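Local atomic coordinates of putative uncharacterized protein (Bacteroides vulgatus, PDB entry 4F7A), a protein that probably binds glycans, perhaps mucin O-glycans, at the outer membrane as a SusD/RagB-family lipoprotein of a nutrient-uptake system. Residues 61-65 and 66-70; 189-192 and 193-197; 416-419 and 420-424; 483-486 and 487-491. All coordinates share one frame; numbering follows the deposited sequence. Where two conformers were deposited one is given.

Interaction 1: 61-65 and 66-70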
loop_
_atom_site.group_PDB
_atom_site.type_symbol
_atom_site.label_atom_id
_atom_site.label_comp_id
_atom_site.label_asym_id
_atom_site.label_seq_id
_atom_site.Cartn_x
_atom_site.Cartn_y
_atom_site.Cartn_z
ATOM N N PHE A 61 6.052 -3.482 10.282
ATOM C CA PHE A 61 7.505 -3.678 10.438
ATOM C C PHE A 61 8.161 -2.622 11.304
ATOM O O PHE A 61 7.635 -1.522 11.502
ATOM C CB PHE A 61 8.220 -3.716 9.075
ATOM C CG PHE A 61 7.804 -4.861 8.198
ATOM C CD1 PHE A 61 8.141 -6.166 8.535
ATOM C CD2 PHE A 61 7.096 -4.636 7.020
ATOM C CE1 PHE A 61 7.753 -7.230 7.733
ATOM C CE2 PHE A 61 6.708 -5.718 6.201
ATOM C CZ PHE A 61 7.035 -7.012 6.584
ATOM N N HIS A 62 9.330 -2.969 11.835
ATOM C CA HIS A 62 10.150 -2.006 12.578
ATOM C C HIS A 62 11.602 -2.425 12.489
ATOM O O HIS A 62 11.912 -3.609 12.374
ATOM C CB HIS A 62 9.694 -1.903 14.038
ATOM C CG HIS A 62 10.011 -0.588 14.681
ATOM N ND1 HIS A 62 11.298 -0.213 14.999
ATOM C CD2 HIS A 62 9.213 0.440 15.060
ATOM C CE1 HIS A 62 11.280 0.990 15.554
ATOM N NE2 HIS A 62 10.025 1.411 15.599
ATOM N N ASP A 63 12.488 -1.440 12.454
ATOM C CA ASP A 63 13.912 -1.676 12.501
ATOM C C ASP A 63 14.321 -2.019 13.935
ATOM O O ASP A 63 13.529 -1.842 14.855
ATOM C CB ASP A 63 14.636 -0.433 11.955
ATOM C CG ASP A 63 15.959 -0.774 11.278
ATOM O OD1 ASP A 63 16.792 -1.408 11.943
ATOM O OD2 ASP A 63 16.159 -0.416 10.094
ATOM N N PHE A 64 15.529 -2.544 14.130
ATOM C CA PHE A 64 16.051 -2.788 15.481
ATOM C C PHE A 64 17.050 -1.713 15.915
ATOM O O PHE A 64 17.423 -1.648 17.098
ATOM C CB PHE A 64 16.735 -4.165 15.579
ATOM C CG PHE A 64 18.110 -4.203 14.963
ATOM C CD1 PHE A 64 18.278 -4.193 13.595
ATOM C CD2 PHE A 64 19.245 -4.225 15.767
ATOM C CE1 PHE A 64 19.559 -4.203 13.028
ATOM C CE2 PHE A 64 20.527 -4.244 15.204
ATOM C CZ PHE A 64 20.675 -4.224 13.833
ATOM N N ALA A 65 17.500 -0.890 14.973
ATOM C CA ALA A 65 18.651 -0.034 15.231
ATOM C C ALA A 65 18.233 1.150 16.064
ATOM O O ALA A 65 17.499 2.033 15.579
ATOM C CB ALA A 65 19.329 0.427 13.913
ATOM N N SER A 66 18.718 1.192 17.308
ATOM C CA SER A 66 18.416 2.336 18.209
ATOM C C SER A 66 18.889 3.688 17.664
ATOM O O SER A 66 18.311 4.739 17.989
ATOM C CB SER A 66 18.961 2.096 19.619
ATOM O OG SER A 66 18.108 1.182 20.293
ATOM N N LYS A 67 19.897 3.677 16.793
ATOM C CA LYS A 67 20.311 4.921 16.112
ATOM C C LYS A 67 19.165 5.600 15.323
ATOM O O LYS A 67 19.183 6.811 15.137
ATOM C CB LYS A 67 21.553 4.699 15.239
ATOM C CG LYS A 67 21.389 3.817 14.049
ATOM C CD LYS A 67 22.607 3.891 13.100
ATOM C CE LYS A 67 22.446 2.846 11.998
ATOM N NZ LYS A 67 23.545 2.825 10.986
ATOM N N PHE A 68 18.162 4.815 14.906
ATOM C CA PHE A 68 16.979 5.346 14.224
ATOM C C PHE A 68 15.819 5.717 15.143
ATOM O O PHE A 68 14.830 6.292 14.670
ATOM C CB PHE A 68 16.459 4.324 13.195
ATOM C CG PHE A 68 17.437 4.025 12.064
ATOM C CD1 PHE A 68 18.468 4.910 11.722
ATOM C CD2 PHE A 68 17.300 2.862 11.318
ATOM C CE1 PHE A 68 19.338 4.621 10.665
ATOM C CE2 PHE A 68 18.163 2.580 10.260
ATOM C CZ PHE A 68 19.173 3.454 9.927
ATOM N N SER A 69 15.936 5.412 16.436
ATOM C CA SER A 69 14.782 5.461 17.338
ATOM C C SER A 69 14.514 6.859 17.891
ATOM O O SER A 69 13.659 7.034 18.772
ATOM C CB SER A 69 14.949 4.451 18.473
ATOM O OG SER A 69 14.814 3.136 17.991
ATOM N N ASP A 70 15.264 7.843 17.403
ATOM C CA ASP A 70 15.005 9.245 17.726
ATOM C C ASP A 70 14.474 9.983 16.483
ATOM O O ASP A 70 14.362 11.209 16.459
ATOM C CB ASP A 70 16.252 9.940 18.306
ATOM C CG ASP A 70 17.465 9.902 17.378
ATOM O OD1 ASP A 70 17.414 9.303 16.287
ATOM O OD2 ASP A 70 18.486 10.483 17.763
HETATM O O HOH W 1 14.647 1.975 15.245
#
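Ala65 and Phe68 are joined through the backbone where the chain leaves the short strand 61-62 and coils into a 3-10 segment starting at Ser66. Phe68 N donates to Ala65 O over 2.9 Å, reaching the oxygen from above the carbonyl plane, 47° out of it. The next bond, Ser69 N to Ser66 O, repeats the three-residue spacing. Just ahead lies an Asx turn: Asp63 OD1 accepts from Ala65 N at 3.2 Å, on its anti side and out of the carboxylate plane, and accepts a weak bond from Phe64 N. The other carboxylate oxygen faces Phe68. Asp63 OD2 lies in the ring plane at the edge, 3.6 Å from Phe68 CE2, and the carboxylate stands almost perpendicular to the ring, at 88°. The positive rim of the ring thus meets a carboxylate oxygen, though Glu260 lies close to OD2 and may shift the ionisation of either acid. Phe68 is brought there by its first torsion, chi1 -63°, which sets CG beside the backbone N, while Ala65 CB packs 4.1 Å from Phe68 CD2. Trp81 meets the same phenylalanine edge-to-face, and Ser66 OG is bonded to Pro309 O, which ties the turn to helix 79-82 and to the distant loop at Pro309. Replacing Asp63 with an alanine would probably leave Ala65 N without its turn-closing acceptor and the Phe68 edge without its carboxylate neighbour. On the strand side, His62 ND1 points its N-H almost straight at Asp63 O, 2.8 Å away. A water bridges the turn, donating to Ala65 O and hydrogen-bonded to Ser69 OG at 3.0 Å.

Interaction 2: 189-192 and 193-197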
loop_
_atom_site.group_PDB
_atom_site.type_symbol
_atom_site.label_atom_id
_atom_site.label_comp_id
_atom_site.label_asym_id
_atom_site.label_seq_id
_atom_site.Cartn_x
_atom_site.Cartn_y
_atom_site.Cartn_z
ATOM N N ASN A 189 2.204 -9.916 -13.579
ATOM C CA ASN A 189 1.260 -11.057 -13.580
ATOM C C ASN A 189 -0.035 -10.711 -14.336
ATOM O O ASN A 189 -1.137 -11.086 -13.914
ATOM C CB ASN A 189 0.994 -11.585 -12.166
ATOM C CG ASN A 189 0.294 -12.958 -12.149
ATOM O OD1 ASN A 189 0.477 -13.775 -13.056
ATOM N ND2 ASN A 189 -0.493 -13.212 -11.108
ATOM N N CYS A 190 0.130 -9.996 -15.466
ATOM C CA CYS A 190 -0.950 -9.727 -16.422
ATOM C C CYS A 190 -0.526 -10.238 -17.803
ATOM O O CYS A 190 0.106 -9.525 -18.587
ATOM C CB CYS A 190 -1.308 -8.244 -16.472
ATOM S SG CYS A 190 -2.084 -7.656 -14.975
ATOM N N PRO A 191 -0.830 -11.499 -18.088
ATOM C CA PRO A 191 -0.298 -12.089 -19.318
ATOM C C PRO A 191 -1.162 -11.836 -20.537
ATOM O O PRO A 191 -0.771 -12.215 -21.637
ATOM C CB PRO A 191 -0.293 -13.587 -19.005
ATOM C CG PRO A 191 -1.462 -13.750 -18.082
ATOM C CD PRO A 191 -1.398 -12.524 -17.195
ATOM N N THR A 192 -2.332 -11.234 -20.336
ATOM C CA THR A 192 -3.247 -10.962 -21.421
ATOM C C THR A 192 -3.837 -9.566 -21.282
ATOM O O THR A 192 -3.838 -8.958 -20.201
ATOM C CB THR A 192 -4.432 -11.959 -21.466
ATOM O OG1 THR A 192 -5.238 -11.789 -20.290
ATOM C CG2 THR A 192 -3.977 -13.418 -21.585
ATOM N N ALA A 193 -4.343 -9.061 -22.399
ATOM C CA ALA A 193 -5.073 -7.776 -22.408
ATOM C C ALA A 193 -6.253 -7.780 -21.435
ATOM O O ALA A 193 -6.424 -6.836 -20.655
ATOM C CB ALA A 193 -5.523 -7.444 -23.825
ATOM N N SER A 194 -7.038 -8.854 -21.416
ATOM C CA SER A 194 -8.119 -8.974 -20.441
ATOM C C SER A 194 -7.644 -8.871 -19.003
ATOM O O SER A 194 -8.321 -8.252 -18.172
ATOM C CB SER A 194 -8.901 -10.275 -20.616
ATOM O OG SER A 194 -9.602 -10.296 -21.832
ATOM N N ARG A 195 -6.483 -9.443 -18.685
ATOM C CA ARG A 195 -5.966 -9.360 -17.325
ATOM C C ARG A 195 -5.539 -7.957 -16.918
ATOM O O ARG A 195 -5.682 -7.574 -15.763
ATOM C CB ARG A 195 -4.832 -10.367 -17.116
ATOM C CG ARG A 195 -5.295 -11.830 -17.110
ATOM C CD ARG A 195 -5.668 -12.325 -15.726
ATOM N NE ARG A 195 -4.483 -12.519 -14.894
ATOM C CZ ARG A 195 -3.712 -13.604 -14.903
ATOM N NH1 ARG A 195 -3.997 -14.649 -15.670
ATOM N NH2 ARG A 195 -2.652 -13.649 -14.123
ATOM N N TRP A 196 -5.043 -7.176 -17.867
ATOM C CA TRP A 196 -4.785 -5.757 -17.620
ATOM C C TRP A 196 -6.063 -4.992 -17.294
ATOM O O TRP A 196 -6.074 -4.162 -16.399
ATOM C CB TRP A 196 -4.064 -5.115 -18.823
ATOM C CG TRP A 196 -2.592 -5.380 -18.837
ATOM C CD1 TRP A 196 -1.945 -6.348 -19.550
ATOM C CD2 TRP A 196 -1.578 -4.678 -18.102
ATOM N NE1 TRP A 196 -0.590 -6.291 -19.307
ATOM C CE2 TRP A 196 -0.340 -5.270 -18.425
ATOM C CE3 TRP A 196 -1.598 -3.610 -17.198
ATOM C CZ2 TRP A 196 0.863 -4.816 -17.898
ATOM C CZ3 TRP A 196 -0.396 -3.166 -16.654
ATOM C CH2 TRP A 196 0.820 -3.785 -17.001
ATOM N N ILE A 197 -7.143 -5.289 -18.003
ATOM C CA ILE A 197 -8.418 -4.636 -17.716
ATOM C C ILE A 197 -8.938 -5.031 -16.333
ATOM O O ILE A 197 -9.417 -4.183 -15.560
ATOM C CB ILE A 197 -9.492 -4.935 -18.792
ATOM C CG1 ILE A 197 -9.026 -4.443 -20.174
ATOM C CG2 ILE A 197 -10.845 -4.264 -18.381
ATOM C CD1 ILE A 197 -10.010 -4.775 -21.363
HETATM O O HOH W 2 -3.641 -10.631 -12.917
HETATM O O HOH W 3 1.772 -7.755 -19.824
#
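Thr192 caps the N-terminus of helix 193-210: its OG1 accepts from Arg195 N at 3.1 Å, and its carbonyl O takes Trp196 N in the first helical turn. With chi1 at 65°, OG1 sits between the backbone N and the carbonyl carbon, turned to the helix end. The tight part is at one face of the indole and one of the guanidinium. Cys190 CB rests over the five-membered ring of Trp196, 3.6 Å from its centroid and 11° off the normal, a CH-pi contact, and SG makes a sulfur-aromatic contact over the same ring. Leu169 of helix 151-174 and Ile119 of helix 111-132 also pack on Trp196. Arg195 bends at chi2 and chi3 to fold back over the loop, where Pro191 CD lies 3.4 Å above the guanidinium centre. Looser is the polar edge of that group: Arg195 NH2 bonds Asn189 O only weakly at 3.0 Å, a water bridges Asn189 O and Arg195 NE, and NH1 has a long, weak ion pair with Glu239. An alanine in place of Arg195 would probably uncover the Pro191 ring and leave Asn189 O with one donor fewer. Direct bonds thus secure the helix start, the Cys190-Trp196 packing is apolar, and two waters, the second joining Cys190 O to Trp196 NE1, supplement the loop's polar links.

Interaction 3: 416-419 and 420-424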
loop_
_atom_site.group_PDB
_atom_site.type_symbol
_atom_site.label_atom_id
_atom_site.label_comp_id
_atom_site.label_asym_id
_atom_site.label_seq_id
_atom_site.Cartn_x
_atom_site.Cartn_y
_atom_site.Cartn_z
ATOM N N GLN A 416 -22.471 -1.685 12.345
ATOM C CA GLN A 416 -21.821 -1.799 11.058
ATOM C C GLN A 416 -20.464 -1.098 11.020
ATOM O O GLN A 416 -19.610 -1.416 10.175
ATOM C CB GLN A 416 -22.763 -1.334 9.966
ATOM C CG GLN A 416 -24.087 -2.104 9.988
ATOM C CD GLN A 416 -24.824 -2.018 8.697
ATOM O OE1 GLN A 416 -25.187 -0.929 8.262
ATOM N NE2 GLN A 416 -25.063 -3.154 8.079
ATOM N N GLU A 417 -20.227 -0.166 11.936
ATOM C CA GLU A 417 -18.881 0.316 12.128
ATOM C C GLU A 417 -17.910 -0.837 12.548
ATOM O O GLU A 417 -16.784 -0.898 12.072
ATOM C CB GLU A 417 -18.925 1.446 13.144
ATOM C CG GLU A 417 -17.699 2.219 13.331
ATOM C CD GLU A 417 -17.283 3.051 12.127
ATOM O OE1 GLU A 417 -18.067 3.847 11.599
ATOM O OE2 GLU A 417 -16.126 2.939 11.751
ATOM N N GLU A 418 -18.349 -1.722 13.432
ATOM C CA GLU A 418 -17.513 -2.878 13.821
ATOM C C GLU A 418 -17.369 -3.825 12.629
ATOM O O GLU A 418 -16.330 -4.428 12.439
ATOM C CB GLU A 418 -18.082 -3.650 15.013
ATOM C CG GLU A 418 -17.063 -4.652 15.513
ATOM C CD GLU A 418 -17.444 -5.415 16.745
ATOM O OE1 GLU A 418 -18.482 -5.136 17.389
ATOM O OE2 GLU A 418 -16.647 -6.316 17.092
ATOM N N GLN A 419 -18.411 -3.947 11.814
ATOM C CA GLN A 419 -18.281 -4.758 10.606
ATOM C C GLN A 419 -17.223 -4.193 9.675
ATOM O O GLN A 419 -16.409 -4.942 9.119
ATOM C CB GLN A 419 -19.603 -4.867 9.850
ATOM C CG GLN A 419 -20.701 -5.609 10.562
ATOM C CD GLN A 419 -21.991 -5.482 9.755
ATOM O OE1 GLN A 419 -22.453 -4.381 9.457
ATOM N NE2 GLN A 419 -22.506 -6.565 9.347
ATOM N N LEU A 420 -17.231 -2.881 9.484
ATOM C CA LEU A 420 -16.201 -2.248 8.691
ATOM C C LEU A 420 -14.822 -2.502 9.328
ATOM O O LEU A 420 -13.873 -2.807 8.639
ATOM C CB LEU A 420 -16.438 -0.758 8.536
ATOM C CG LEU A 420 -15.416 0.001 7.705
ATOM C CD1 LEU A 420 -15.308 -0.557 6.279
ATOM C CD2 LEU A 420 -15.762 1.548 7.675
ATOM N N GLU A 421 -14.734 -2.395 10.643
ATOM C CA GLU A 421 -13.476 -2.661 11.332
ATOM C C GLU A 421 -12.945 -4.055 11.033
ATOM O O GLU A 421 -11.758 -4.209 10.759
ATOM C CB GLU A 421 -13.612 -2.454 12.833
ATOM C CG GLU A 421 -12.309 -2.699 13.581
ATOM C CD GLU A 421 -12.423 -2.470 15.112
ATOM O OE1 GLU A 421 -13.552 -2.206 15.624
ATOM O OE2 GLU A 421 -11.374 -2.591 15.791
ATOM N N LYS A 422 -13.819 -5.057 11.055
ATOM C CA LYS A 422 -13.419 -6.440 10.723
ATOM C C LYS A 422 -12.902 -6.517 9.290
ATOM O O LYS A 422 -11.849 -7.087 9.026
ATOM C CB LYS A 422 -14.584 -7.416 10.933
ATOM C CG LYS A 422 -15.018 -7.570 12.417
ATOM C CD LYS A 422 -16.231 -8.472 12.516
ATOM C CE LYS A 422 -16.739 -8.615 13.924
ATOM N NZ LYS A 422 -15.905 -9.508 14.796
ATOM N N ILE A 423 -13.639 -5.911 8.371
ATOM C CA ILE A 423 -13.265 -5.917 6.957
ATOM C C ILE A 423 -11.891 -5.299 6.775
ATOM O O ILE A 423 -11.022 -5.899 6.160
ATOM C CB ILE A 423 -14.320 -5.169 6.096
ATOM C CG1 ILE A 423 -15.612 -5.975 6.022
ATOM C CG2 ILE A 423 -13.772 -4.866 4.662
ATOM C CD1 ILE A 423 -16.832 -5.155 5.493
ATOM N N ILE A 424 -11.683 -4.114 7.347
ATOM C CA ILE A 424 -10.405 -3.419 7.148
ATOM C C ILE A 424 -9.267 -4.135 7.892
ATOM O O ILE A 424 -8.160 -4.198 7.397
ATOM C CB ILE A 424 -10.473 -1.938 7.583
ATOM C CG1 ILE A 424 -11.587 -1.201 6.819
ATOM C CG2 ILE A 424 -9.139 -1.259 7.358
ATOM C CD1 ILE A 424 -11.424 -1.156 5.333
HETATM O O HOH W 4 -16.112 -8.909 17.765
#
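Glu418 and Lys422, one helical turn apart, lean toward each other along one side of helix 416-431 without closing a salt bridge. Glu418 CG stands anti to the backbone N (chi1 -170°) and its chain runs on extended, whereas Lys422 leaves beside its own backbone N and bends only at its last torsion, chi4 -75°. The two ends therefore approach at a slant, with Glu418 OE2 4.0 Å from Lys422 NZ and about as far from Lys422 CE. A water links them, donating to Glu418 OE2 at 2.7 Å and accepting from Lys422 NZ at 3.0 Å. The ammonium is surrounded by Thr407 O, Asn409 O and Thr406 OG1, which share its protons with the water; the same threonine hydroxyl is bonded to Glu418 OE2, so the loop before the helix wraps round this charged pair. Lower on the chain, the methylenes of Lys422 lie along the preceding turn, CG coming to 3.4 Å from Glu418 O. Ile423 behaves alike, its CG1 reaching Gln419 O. Beneath the side chains four backbone bonds of the i to i+4 kind hold these turns, from Leu420 N to Gln416 O at 2.9 Å through Ile423 N to Gln419 O at 3.0 Å. Glu417 points its carboxylate elsewhere, to Tyr447 OH and Asn509 ND2. These are the first turns of helix 416-431 in the SusD-like fold. Leu420 and Ile423 pack on helix 334-346, Lys422 and Ile423 touch Tyr360 of helix 356-371, and Ile424 further on meets helix 435-445.

Interaction 4: 483-486 and 487-491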
loop_
_atom_site.group_PDB
_atom_site.type_symbol
_atom_site.label_atom_id
_atom_site.label_comp_id
_atom_site.label_asym_id
_atom_site.label_seq_id
_atom_site.Cartn_x
_atom_site.Cartn_y
_atom_site.Cartn_z
ATOM N N GLU A 483 8.293 28.058 -5.783
ATOM C CA GLU A 483 6.925 28.381 -6.216
ATOM C C GLU A 483 6.056 27.123 -6.185
ATOM O O GLU A 483 4.943 27.144 -5.633
ATOM C CB GLU A 483 6.920 29.022 -7.608
ATOM C CG GLU A 483 5.531 29.361 -8.158
ATOM C CD GLU A 483 4.902 30.562 -7.486
ATOM O OE1 GLU A 483 5.539 31.156 -6.594
ATOM O OE2 GLU A 483 3.771 30.921 -7.870
ATOM N N GLN A 484 6.555 26.014 -6.730
ATOM C CA GLN A 484 5.783 24.781 -6.668
ATOM C C GLN A 484 5.485 24.347 -5.228
ATOM O O GLN A 484 4.384 23.877 -4.936
ATOM C CB GLN A 484 6.475 23.645 -7.407
ATOM C CG GLN A 484 5.710 22.340 -7.365
ATOM C CD GLN A 484 6.231 21.377 -8.370
ATOM O OE1 GLN A 484 5.833 21.416 -9.540
ATOM N NE2 GLN A 484 7.184 20.539 -7.949
ATOM N N TYR A 485 6.461 24.490 -4.337
ATOM C CA TYR A 485 6.245 24.146 -2.930
ATOM C C TYR A 485 5.097 24.980 -2.348
ATOM O O TYR A 485 4.220 24.446 -1.645
ATOM C CB TYR A 485 7.516 24.346 -2.122
ATOM C CG TYR A 485 7.317 24.052 -0.670
ATOM C CD1 TYR A 485 7.058 22.752 -0.241
ATOM C CD2 TYR A 485 7.341 25.073 0.281
ATOM C CE1 TYR A 485 6.842 22.468 1.106
ATOM C CE2 TYR A 485 7.127 24.790 1.655
ATOM C CZ TYR A 485 6.877 23.479 2.048
ATOM O OH TYR A 485 6.662 23.175 3.386
ATOM N N LYS A 486 5.086 26.279 -2.647
ATOM C CA LYS A 486 3.990 27.132 -2.206
ATOM C C LYS A 486 2.652 26.612 -2.758
ATOM O O LYS A 486 1.657 26.544 -2.026
ATOM C CB LYS A 486 4.199 28.578 -2.637
ATOM C CG LYS A 486 2.973 29.475 -2.294
ATOM C CD LYS A 486 3.089 30.870 -2.850
ATOM C CE LYS A 486 3.082 30.904 -4.382
ATOM N NZ LYS A 486 3.040 32.319 -4.894
ATOM N N ASN A 487 2.636 26.251 -4.046
ATOM C CA ASN A 487 1.418 25.706 -4.666
ATOM C C ASN A 487 0.939 24.382 -4.090
ATOM O O ASN A 487 -0.278 24.149 -4.005
ATOM C CB ASN A 487 1.587 25.570 -6.183
ATOM C CG ASN A 487 1.707 26.909 -6.872
ATOM O OD1 ASN A 487 1.274 27.933 -6.322
ATOM N ND2 ASN A 487 2.319 26.924 -8.075
ATOM N N LEU A 488 1.891 23.523 -3.716
ATOM C CA LEU A 488 1.582 22.265 -3.063
ATOM C C LEU A 488 0.953 22.528 -1.684
ATOM O O LEU A 488 -0.052 21.916 -1.332
ATOM C CB LEU A 488 2.840 21.411 -2.914
ATOM C CG LEU A 488 3.366 20.739 -4.185
ATOM C CD1 LEU A 488 4.809 20.239 -3.950
ATOM C CD2 LEU A 488 2.437 19.576 -4.620
ATOM N N CYS A 489 1.548 23.449 -0.926
ATOM C CA CYS A 489 1.009 23.874 0.356
ATOM C C CYS A 489 -0.405 24.455 0.274
ATOM O O CYS A 489 -1.284 24.071 1.072
ATOM C CB CYS A 489 1.950 24.875 1.027
ATOM S SG CYS A 489 3.459 24.059 1.633
ATOM N N THR A 490 -0.628 25.347 -0.688
ATOM C CA THR A 490 -1.975 25.857 -0.971
ATOM C C THR A 490 -2.975 24.742 -1.264
ATOM O O THR A 490 -4.079 24.722 -0.688
ATOM C CB THR A 490 -1.941 26.862 -2.123
ATOM O OG1 THR A 490 -1.054 27.927 -1.750
ATOM C CG2 THR A 490 -3.366 27.438 -2.451
ATOM N N ALA A 491 -2.585 23.794 -2.110
ATOM C CA ALA A 491 -3.455 22.658 -2.465
ATOM C C ALA A 491 -3.727 21.747 -1.278
ATOM O O ALA A 491 -4.750 21.090 -1.239
ATOM C CB ALA A 491 -2.858 21.832 -3.649
HETATM O O HOH W 5 2.354 29.242 -9.867
HETATM O O HOH W 6 1.504 30.683 -6.965
#
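A sulfur-aromatic contact between residues one turn apart, Tyr485 and Cys489, marks the surface helix 482-492, close to the C-terminal end of the chain. Cys489 SG lies over one face of the Tyr485 ring, 3.8 Å from its centroid and displaced toward the hydroxyl-bearing rim, with Tyr485 CZ nearest at 3.5 Å. The ring is carried there because Tyr485 CG is anti to the backbone N (chi1 178°), while Cys489 SG stands anti to its own carbonyl carbon and so leans back along the helix. Tyr485 OH is held by Asp496, which helps fix the ring, and helix 475-480 touches it through Gln475 and Ala478. On another side, in the conformer given, Lys486 NZ pairs with Glu483 OE1 in a salt bridge through a weak bond at 3.2 Å, and two waters link Glu483 OE2 to the Asn487 amide. This pairing and its waters are doubtful, because Glu483 is seen in two positions. Gln484 CG packs against Leu488 CD1 at 4.1 Å, and the Gln484 amide bonds Ser147 and a glycerol, probably from the crystallisation liquor. Regular backbone bonds, such as Cys489 N to Tyr485 O at 2.9 Å, run beneath. The chemistry thus divides round the helix: the polarisable sulfur meets the pi face probably largely by dispersion, whereas the bridge at the exposed surface is probably changeable, given the second Glu483 conformer and the water links.

How the interactions relate
The four local contacts lie in series along one chain and none touches another. By centres, interactions 1 and 2 are farthest apart, 40 Å, on opposite sides of the chain's centre; interaction 3 comes nearest to interaction 1, at about 15 Å between closest atoms. Interaction 4 is the outermost, its centre 25 Å from that of the chain. Interactions 2, 3 and 4 involve helices of this largely helical, TPR-like protein, whereas interaction 1 joins the end of a short strand to a 3-10 turn. Sulfur over an aromatic face recurs in 2 and 4, and bridging waters in all four. The glycerol beside 483-491 does not establish a glycan site.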